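Glucosamine--fructose-6-phosphate aminotransferase [isomerizing] (Francisella tularensis subsp. tularensis, PDB 3TBF) probably makes glucosamine 6-phosphate from fructose 6-phosphate with nitrogen drawn from glutamine, this fragment being its C-terminal sugar-isomerising part. Local coordinates at residues A24-I29 with T168-A173. Numbering follows the deposited sequence.
Sequences AVSNTI and TTQLVA
Val-172 pushes both its methyls into helix 21-30, between Val-25, Thr-28 and Ile-29. Its CG1, anti to the backbone N (chi1 166°), comes within 3.6 Å of Ile-29 CG1 and also meets the methyl of Thr-28, while CG2 sits 4.0 Å from Val-25 CG2. Val-172 crosses both Val-25 and Ile-29 at about a right angle. One turn earlier, Thr-169 fills the other part of the seam: its CG2 lies 3.7 Å from Ala-24 CB and 3.6 Å from Thr-28 OG1. That hydroxyl is not bonded to Thr-169; Thr-28 OG1 donates a hydrogen bond back to Ala-24 O at 2.9 Å, which it and the backbone N of Thr-28 approach from opposite faces of the carbonyl plane. Lys-154 N also hydrogen-bonds to Thr-28 OG1. Thr-169 likewise keeps its hydroxyl for its own helix, on Lys-165 O, leaving its methyl to face helix 21-30.

The helices run roughly parallel, their segment axes 9.1 Å apart and inclined by 29°. Contact is looser at the ends: Thr-168 OG1 comes no nearer than 4.4 Å to Val-25 CG2, and Ala-173 meets the methyl of Thr-28 only at the margin. On the far flank Ser-26 points away and the end of Asn-27 leads away; both are partly exposed. Phe-151, on an edge strand of the first SIS domain's parallel sheet, touches both Thr-28 and Ala-173, so helix 21-30 is packed against helix 165-184 beside that sheet. Between the two segments themselves the hold is van der Waals packing and burial of methyls; a polar link between the helices is made beside them, where Thr-168 OG1 hydrogen-bonds to Gln-21 OE1.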
loop_
_atom_site.group_PDB
_atom_site.type_symbol
_atom_site.label_atom_id
_atom_site.label_comp_id
_atom_site.label_asym_id
_atom_site.label_seq_id
_atom_site.Cartn_x
_atom_site.Cartn_y
_atom_site.Cartn_z
ATOM N N ALA A 24 -11.924 26.543 4.770
ATOM C CA ALA A 24 -11.148 25.680 5.658
ATOM C C ALA A 24 -9.677 25.646 5.296
ATOM O O ALA A 24 -8.794 25.753 6.149
ATOM C CB ALA A 24 -11.709 24.264 5.643
ATOM N N VAL A 25 -9.420 25.480 4.017
ATOM C CA VAL A 25 -8.073 25.520 3.531
ATOM C C VAL A 25 -7.391 26.810 3.882
ATOM O O VAL A 25 -6.336 26.802 4.539
ATOM C CB VAL A 25 -8.028 25.267 2.040
ATOM C CG1 VAL A 25 -6.846 25.929 1.430
ATOM C CG2 VAL A 25 -7.994 23.764 1.827
ATOM N N SER A 26 -8.051 27.918 3.583
ATOM C CA SER A 26 -7.476 29.216 3.900
ATOM C C SER A 26 -7.339 29.538 5.428
ATOM O O SER A 26 -6.339 30.112 5.848
ATOM C CB SER A 26 -8.163 30.291 3.082
ATOM O OG SER A 26 -8.696 31.199 3.927
ATOM N N ASN A 27 -8.275 29.093 6.254
ATOM C CA ASN A 27 -8.111 29.195 7.692
ATOM C C ASN A 27 -6.917 28.389 8.211
ATOM O O ASN A 27 -6.155 28.865 9.029
ATOM C CB ASN A 27 -9.401 28.803 8.401
ATOM C CG ASN A 27 -10.511 29.925 8.318
ATOM O OD1 ASN A 27 -10.240 31.096 8.018
ATOM N ND2 ASN A 27 -11.745 29.536 8.567
ATOM N N THR A 28 -6.686 27.203 7.684
ATOM C CA THR A 28 -5.542 26.435 8.123
ATOM C C THR A 28 -4.216 27.138 7.802
ATOM O O THR A 28 -3.309 27.161 8.629
ATOM C CB THR A 28 -5.536 25.060 7.495
ATOM O OG1 THR A 28 -6.792 24.432 7.775
ATOM C CG2 THR A 28 -4.416 24.241 8.059
ATOM N N ILE A 29 -4.094 27.693 6.614
ATOM C CA ILE A 29 -2.858 28.389 6.257
ATOM C C ILE A 29 -2.634 29.650 7.128
ATOM O O ILE A 29 -1.556 29.912 7.665
ATOM C CB ILE A 29 -2.894 28.882 4.809
ATOM C CG1 ILE A 29 -2.861 27.721 3.852
ATOM C CG2 ILE A 29 -1.719 29.787 4.512
ATOM C CD1 ILE A 29 -3.147 28.105 2.401
ATOM N N THR A 168 -8.428 17.579 3.048
ATOM C CA THR A 168 -7.750 18.661 2.387
ATOM C C THR A 168 -6.985 19.556 3.350
ATOM O O THR A 168 -5.874 19.934 3.030
ATOM C CB THR A 168 -8.696 19.452 1.504
ATOM O OG1 THR A 168 -9.860 19.827 2.250
ATOM C CG2 THR A 168 -9.057 18.623 0.264
ATOM N N THR A 169 -7.550 19.832 4.528
ATOM C CA THR A 169 -6.832 20.571 5.539
ATOM C C THR A 169 -5.677 19.807 6.141
ATOM O O THR A 169 -4.658 20.418 6.546
ATOM C CB THR A 169 -7.748 21.081 6.681
ATOM O OG1 THR A 169 -8.333 19.986 7.377
ATOM C CG2 THR A 169 -8.844 21.982 6.138
ATOM N N GLN A 170 -5.770 18.472 6.197
ATOM C CA GLN A 170 -4.587 17.704 6.618
ATOM C C GLN A 170 -3.489 17.808 5.590
ATOM O O GLN A 170 -2.338 18.028 5.941
ATOM C CB GLN A 170 -4.916 16.271 6.934
ATOM C CG GLN A 170 -5.708 16.120 8.226
ATOM C CD GLN A 170 -6.409 14.773 8.299
ATOM O OE1 GLN A 170 -6.248 13.940 7.417
ATOM N NE2 GLN A 170 -7.148 14.538 9.373
ATOM N N LEU A 171 -3.834 17.722 4.320
ATOM C CA LEU A 171 -2.860 17.974 3.262
ATOM C C LEU A 171 -2.226 19.353 3.395
ATOM O O LEU A 171 -1.035 19.504 3.369
ATOM C CB LEU A 171 -3.528 17.870 1.908
ATOM C CG LEU A 171 -3.492 16.584 1.026
ATOM C CD1 LEU A 171 -2.840 15.379 1.630
ATOM C CD2 LEU A 171 -4.864 16.250 0.513
ATOM N N VAL A 172 -3.023 20.383 3.554
ATOM C CA VAL A 172 -2.456 21.697 3.653
ATOM C C VAL A 172 -1.521 21.804 4.872
ATOM O O VAL A 172 -0.413 22.322 4.750
ATOM C CB VAL A 172 -3.557 22.778 3.669
ATOM C CG1 VAL A 172 -3.021 24.113 4.114
ATOM C CG2 VAL A 172 -4.150 22.944 2.300
ATOM N N ALA A 173 -1.934 21.291 6.034
ATOM C CA ALA A 173 -1.059 21.336 7.202
ATOM C C ALA A 173 0.270 20.651 6.893
ATOM O O ALA A 173 1.335 21.120 7.312
ATOM C CB ALA A 173 -1.738 20.706 8.399
#